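Local coordinates for protein AGR_C_1268p (Agrobacterium tumefaciens str. C58, PDB 2GHS) that probably binds a divalent metal ion such as calcium or zinc and hydrolyses sugar lactones, as a regucalcin-like member of the SMP-30/gluconolactonase family, at residues T46-G51 against A63-I68; S284-T289 against F310-E315. One frame throughout, in Å; residues are numbered along the deposited sequence. Where two conformers were deposited one is given.

Contact 1: T46-G51 against A63-I68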
loop_
_atom_site.group_PDB
_atom_site.type_symbol
_atom_site.label_atom_id
_atom_site.label_comp_id
_atom_site.label_asym_id
_atom_site.label_seq_id
_atom_site.Cartn_x
_atom_site.Cartn_y
_atom_site.Cartn_z
ATOM N N THR A 46 18.338 4.715 1.626
ATOM C CA THR A 46 17.780 5.997 2.048
ATOM C C THR A 46 16.627 5.747 2.979
ATOM O O THR A 46 15.711 5.042 2.606
ATOM C CB THR A 46 17.203 6.765 0.849
ATOM O OG1 THR A 46 18.156 6.773 -0.204
ATOM C CG2 THR A 46 16.832 8.182 1.215
ATOM N N PRO A 47 16.661 6.311 4.185
ATOM C CA PRO A 47 15.507 6.130 5.084
ATOM C C PRO A 47 14.347 7.027 4.746
ATOM O O PRO A 47 14.518 8.231 4.498
ATOM C CB PRO A 47 16.068 6.450 6.480
ATOM C CG PRO A 47 17.346 7.191 6.243
ATOM C CD PRO A 47 17.739 7.124 4.798
HETATM N N MSE A 48 13.152 6.450 4.786
HETATM C CA MSE A 48 11.925 7.175 4.527
HETATM C C MSE A 48 11.295 7.590 5.832
HETATM O O MSE A 48 11.129 6.772 6.734
HETATM C CB MSE A 48 10.904 6.279 3.830
HETATM C CG MSE A 48 11.365 5.653 2.560
HETATM SE SE MSE A 48 11.580 6.956 1.076
HETATM C CE MSE A 48 13.453 7.253 1.284
ATOM N N LEU A 49 10.885 8.848 5.913
ATOM C CA LEU A 49 10.093 9.299 7.063
ATOM C C LEU A 49 8.796 8.507 7.103
ATOM O O LEU A 49 8.423 7.973 8.151
ATOM C CB LEU A 49 9.848 10.798 6.970
ATOM C CG LEU A 49 9.019 11.423 8.058
ATOM C CD1 LEU A 49 9.735 11.230 9.367
ATOM C CD2 LEU A 49 8.801 12.912 7.690
ATOM N N LEU A 50 8.137 8.363 5.948
ATOM C CA LEU A 50 6.911 7.567 5.880
ATOM C C LEU A 50 6.853 6.891 4.518
ATOM O O LEU A 50 6.201 7.372 3.571
ATOM C CB LEU A 50 5.673 8.429 6.179
ATOM C CG LEU A 50 4.350 7.653 6.272
ATOM C CD1 LEU A 50 4.469 6.485 7.185
ATOM C CD2 LEU A 50 3.186 8.556 6.705
ATOM N N GLY A 51 7.588 5.786 4.402
ATOM C CA GLY A 51 7.609 5.035 3.184
ATOM C C GLY A 51 6.282 4.336 3.035
ATOM O O GLY A 51 5.819 3.701 4.010
ATOM N N ALA A 63 10.476 -0.392 -9.466
ATOM C CA ALA A 63 9.669 -0.249 -8.273
ATOM C C ALA A 63 9.470 1.228 -7.987
ATOM O O ALA A 63 10.379 2.036 -8.121
ATOM C CB ALA A 63 10.367 -0.948 -7.093
ATOM N N TRP A 64 8.267 1.557 -7.554
ATOM C CA TRP A 64 7.884 2.898 -7.198
ATOM C C TRP A 64 7.318 2.884 -5.771
ATOM O O TRP A 64 6.661 1.914 -5.359
ATOM C CB TRP A 64 6.804 3.385 -8.158
ATOM C CG TRP A 64 7.218 3.493 -9.596
ATOM C CD1 TRP A 64 7.148 2.518 -10.531
ATOM C CD2 TRP A 64 7.691 4.664 -10.261
ATOM N NE1 TRP A 64 7.585 3.006 -11.745
ATOM C CE2 TRP A 64 7.909 4.333 -11.591
ATOM C CE3 TRP A 64 7.935 5.979 -9.850
ATOM C CZ2 TRP A 64 8.384 5.266 -12.524
ATOM C CZ3 TRP A 64 8.409 6.912 -10.784
ATOM C CH2 TRP A 64 8.623 6.537 -12.101
ATOM N N TRP A 65 7.568 3.950 -5.008
ATOM C CA TRP A 65 6.891 4.128 -3.710
ATOM C C TRP A 65 6.898 5.595 -3.337
ATOM O O TRP A 65 7.505 6.422 -4.047
ATOM C CB TRP A 65 7.524 3.273 -2.599
ATOM C CG TRP A 65 8.920 3.594 -2.248
ATOM C CD1 TRP A 65 9.347 4.496 -1.307
ATOM C CD2 TRP A 65 10.090 2.987 -2.788
ATOM N NE1 TRP A 65 10.717 4.487 -1.252
ATOM C CE2 TRP A 65 11.195 3.564 -2.147
ATOM C CE3 TRP A 65 10.306 2.005 -3.768
ATOM C CZ2 TRP A 65 12.499 3.219 -2.460
ATOM C CZ3 TRP A 65 11.618 1.644 -4.069
ATOM C CH2 TRP A 65 12.689 2.265 -3.419
ATOM N N PHE A 66 6.216 5.933 -2.242
ATOM C CA PHE A 66 6.178 7.290 -1.799
ATOM C C PHE A 66 6.854 7.501 -0.456
ATOM O O PHE A 66 6.931 6.608 0.367
ATOM C CB PHE A 66 4.712 7.769 -1.673
ATOM C CG PHE A 66 3.958 7.763 -2.952
ATOM C CD1 PHE A 66 3.273 6.614 -3.357
ATOM C CD2 PHE A 66 3.890 8.896 -3.725
ATOM C CE1 PHE A 66 2.554 6.605 -4.558
ATOM C CE2 PHE A 66 3.201 8.904 -4.919
ATOM C CZ PHE A 66 2.539 7.754 -5.345
ATOM N N ASN A 67 7.316 8.728 -0.256
ATOM C CA ASN A 67 7.658 9.270 1.076
ATOM C C ASN A 67 6.583 10.297 1.377
ATOM O O ASN A 67 6.697 11.431 0.968
ATOM C CB ASN A 67 9.042 9.868 1.072
ATOM C CG ASN A 67 9.565 10.176 2.468
ATOM O OD1 ASN A 67 8.943 9.837 3.455
ATOM N ND2 ASN A 67 10.737 10.811 2.536
ATOM N N ILE A 68 5.508 9.841 2.021
ATOM C CA ILE A 68 4.233 10.583 1.964
ATOM C C ILE A 68 4.396 12.018 2.458
ATOM O O ILE A 68 4.073 12.982 1.751
ATOM C CB ILE A 68 3.088 9.893 2.771
ATOM C CG1 ILE A 68 2.685 8.571 2.142
ATOM C CG2 ILE A 68 1.840 10.843 2.820
ATOM C CD1 ILE A 68 1.544 7.908 2.897
HETATM O O HOH W 1 12.552 11.030 4.697
#
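Trp65 presents the edge of its indole to Met48, a selenomethionine whose SE lies 3.5 Å from NE1 and close to the ring plane, a Met-aromatic contact at the edge with the two side chains crossing at about a right angle. His74 of the next strand stacks on the indole and also touches Met48. At Phe66 the backbone does the touching: its O receives a CA-H...O contact from Gly51 CA (3.3 Å), beside the non-hydrogen-bonded antiparallel pair of Gly51 and Asn67 where strands 51-57 and 62-67 meet. With CG anti to the backbone N (chi1 -168°), the amide of Asn67 reaches the loop. Its OD1 accepts a hydrogen bond from Leu50 N at 3.0 Å, nearly straight at the hydrogen (172°), while ND2 donates to a water 2.8 Å away that also accepts a hydrogen bond from Leu49 N. A second ND2 bond, to Glu72 OE1, helps fix the rotation of the amide. Ile68 N donates to Leu50 O over 3.0 Å, and the side chains of Ile68 and Leu50 cross at a slant, CB to CD2 4.2 Å. Beyond, the Ile68 side chain touches Glu52, a predicted metal ligand. The buried Asn67 amide, used through both its oxygen and its nitrogen, thus ties the irregular loop to the end of a propeller strand beside the probable metal site.

Contact 2: S284-T289 against F310-E315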
loop_
_atom_site.group_PDB
_atom_site.type_symbol
_atom_site.label_atom_id
_atom_site.label_comp_id
_atom_site.label_asym_id
_atom_site.label_seq_id
_atom_site.Cartn_x
_atom_site.Cartn_y
_atom_site.Cartn_z
ATOM N N SER A 284 7.734 -12.594 -8.055
ATOM C CA SER A 284 8.081 -13.661 -7.087
ATOM C C SER A 284 8.964 -13.259 -5.911
ATOM O O SER A 284 9.457 -14.142 -5.183
ATOM C CB SER A 284 8.705 -14.854 -7.806
ATOM O OG SER A 284 9.938 -14.463 -8.391
ATOM N N ARG A 285 9.194 -11.947 -5.760
ATOM C CA ARG A 285 9.904 -11.387 -4.620
ATOM C C ARG A 285 9.038 -10.377 -3.901
ATOM O O ARG A 285 8.083 -9.826 -4.488
ATOM C CB ARG A 285 11.197 -10.689 -5.068
ATOM C CG ARG A 285 12.044 -11.495 -5.994
ATOM C CD ARG A 285 12.665 -12.678 -5.299
ATOM N NE ARG A 285 13.488 -13.415 -6.256
ATOM C CZ ARG A 285 13.170 -14.569 -6.835
ATOM N NH1 ARG A 285 12.049 -15.249 -6.538
ATOM N NH2 ARG A 285 14.020 -15.075 -7.695
ATOM N N LEU A 286 9.357 -10.123 -2.630
ATOM C CA LEU A 286 8.531 -9.234 -1.841
ATOM C C LEU A 286 9.345 -8.062 -1.316
ATOM O O LEU A 286 10.277 -8.250 -0.541
ATOM C CB LEU A 286 7.831 -9.987 -0.707
ATOM C CG LEU A 286 6.589 -9.277 -0.173
ATOM C CD1 LEU A 286 5.405 -9.355 -1.152
ATOM C CD2 LEU A 286 6.200 -9.783 1.200
ATOM N N LEU A 287 9.001 -6.879 -1.804
ATOM C CA LEU A 287 9.525 -5.592 -1.283
ATOM C C LEU A 287 8.707 -5.143 -0.077
ATOM O O LEU A 287 7.489 -5.375 -0.068
ATOM C CB LEU A 287 9.476 -4.547 -2.426
ATOM C CG LEU A 287 9.881 -3.091 -2.148
ATOM C CD1 LEU A 287 10.286 -2.448 -3.449
ATOM C CD2 LEU A 287 8.747 -2.297 -1.526
ATOM N N VAL A 288 9.340 -4.495 0.914
ATOM C CA VAL A 288 8.670 -4.044 2.142
ATOM C C VAL A 288 9.206 -2.666 2.490
ATOM O O VAL A 288 10.418 -2.501 2.624
ATOM C CB VAL A 288 8.958 -5.005 3.321
ATOM C CG1 VAL A 288 8.202 -4.578 4.514
ATOM C CG2 VAL A 288 8.635 -6.458 2.928
ATOM N N THR A 289 8.322 -1.670 2.542
ATOM C CA THR A 289 8.636 -0.334 3.007
ATOM C C THR A 289 8.486 -0.223 4.512
ATOM O O THR A 289 7.775 -1.003 5.178
ATOM C CB THR A 289 7.758 0.741 2.340
ATOM O OG1 THR A 289 6.381 0.367 2.401
ATOM C CG2 THR A 289 8.130 0.878 0.874
ATOM N N PHE A 310 13.202 -2.825 1.984
ATOM C CA PHE A 310 13.802 -4.157 1.995
ATOM C C PHE A 310 13.208 -5.101 0.955
ATOM O O PHE A 310 12.161 -4.848 0.413
ATOM C CB PHE A 310 13.592 -4.805 3.362
ATOM C CG PHE A 310 13.988 -3.936 4.512
ATOM C CD1 PHE A 310 15.322 -3.844 4.928
ATOM C CD2 PHE A 310 13.025 -3.180 5.210
ATOM C CE1 PHE A 310 15.688 -2.966 5.980
ATOM C CE2 PHE A 310 13.398 -2.337 6.275
ATOM C CZ PHE A 310 14.712 -2.205 6.634
ATOM N N GLU A 311 13.897 -6.189 0.701
ATOM C CA GLU A 311 13.336 -7.358 0.006
ATOM C C GLU A 311 13.503 -8.568 0.906
ATOM O O GLU A 311 14.592 -8.819 1.437
ATOM C CB GLU A 311 14.092 -7.573 -1.301
ATOM C CG GLU A 311 13.581 -8.644 -2.209
ATOM C CD GLU A 311 14.547 -8.840 -3.360
ATOM O OE1 GLU A 311 14.522 -8.065 -4.313
ATOM O OE2 GLU A 311 15.394 -9.753 -3.308
ATOM N N LEU A 312 12.465 -9.384 1.044
ATOM C CA LEU A 312 12.584 -10.592 1.867
ATOM C C LEU A 312 13.467 -11.644 1.172
ATOM O O LEU A 312 13.639 -11.586 -0.063
ATOM C CB LEU A 312 11.197 -11.192 2.111
ATOM C CG LEU A 312 10.179 -10.391 2.927
ATOM C CD1 LEU A 312 8.969 -11.260 3.260
ATOM C CD2 LEU A 312 10.807 -9.893 4.200
ATOM N N GLY A 313 13.986 -12.607 1.932
ATOM C CA GLY A 313 14.799 -13.664 1.364
ATOM C C GLY A 313 14.019 -14.799 0.733
ATOM O O GLY A 313 14.585 -15.662 0.072
ATOM N N ILE A 314 12.706 -14.795 0.943
ATOM C CA ILE A 314 11.841 -15.916 0.525
ATOM C C ILE A 314 11.109 -15.632 -0.766
ATOM O O ILE A 314 10.870 -14.497 -1.176
ATOM C CB ILE A 314 10.813 -16.297 1.628
ATOM C CG1 ILE A 314 9.913 -15.092 1.951
ATOM C CG2 ILE A 314 11.526 -16.832 2.876
ATOM C CD1 ILE A 314 8.513 -15.364 1.765
ATOM N N GLU A 315 10.716 -16.705 -1.431
ATOM C CA GLU A 315 9.929 -16.587 -2.618
ATOM C C GLU A 315 8.461 -16.366 -2.285
ATOM O O GLU A 315 7.943 -16.931 -1.308
ATOM C CB GLU A 315 10.039 -17.844 -3.464
ATOM C CG GLU A 315 9.521 -17.610 -4.889
ATOM C CD GLU A 315 8.714 -18.747 -5.480
ATOM O OE1 GLU A 315 8.050 -19.530 -4.730
ATOM O OE2 GLU A 315 8.802 -18.884 -6.729
HETATM O O HOH W 2 10.823 -17.667 -7.668
HETATM O O HOH W 3 11.382 -11.892 -1.620
#
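Val288 and Phe310 form an antiparallel hydrogen-bonded pair: Phe310 N reaches Val288 O at 2.9 Å, almost straight at the hydrogen (177°), and Val288 N returns a more bent bond to Phe310 O. One residue on, Leu287 and Glu311 make a non-hydrogen-bonded pair, and Leu287 CA approaches Phe310 O to 3.2 Å in a CA-H...O contact. Leu286 O then accepts a hydrogen bond from Leu312 N at 2.9 Å and is also approached by Glu311 CA. On the face bearing Val288 and Phe310, Leu286 and Leu312 lie side by side and point the same way, their CD2 and CD1 methyls 3.8 Å apart, while Val288 CG2 packs on Leu312 CG.

Past Leu312 the two chains part, and a water takes over, accepting a hydrogen bond from Leu286 N and donating to Leu312 O and to Ile314 O, the latter over 2.7 Å. Farther along, Glu315 CG rests 3.5 Å from Ser284 O. In one of its two conformers, Arg285 turns NH1 back to donate to Ser284 O from above the carbonyl plane. The Glu315 carboxylate has its direct salt bridge with Lys317.

Farther out, Arg41 holds Glu311 by a salt bridge, and Val42 and Leu43 of strand 41-44 touch Phe310 and Glu311, respectively. On the other side of strand 285-290, Ser284 and Arg285 both face Ile279 in a classic beta bulge. The arrangement is that of a four-stranded antiparallel propeller blade, with strand 41-44, from near the N terminus, as outermost strand beside three strands from late in the chain, a closure common in beta-propellers.

Overall arrangement
After strand 34-36, which joins another sheet, strand 41-44 forms an edge of the sheet that holds contact 2, and the chain then runs through 46-51 into the next sheet, where contact 1 closes a short hairpin loop against 63-68. The remaining sheets follow before 284-289 is reached, and contact 2 closes a second loop, which includes helix 297-302, against 310-315. The two loops are in series and neither nest nor cross. In space they are neighbours, their centres about 16 Å apart: Ala63 CB meets Leu287 CD1 at 3.9 Å, and Trp65 packs against Thr289. Together they join the blade completed by strand 41-44 to the blade that begins with strands 51-57 and 62-67.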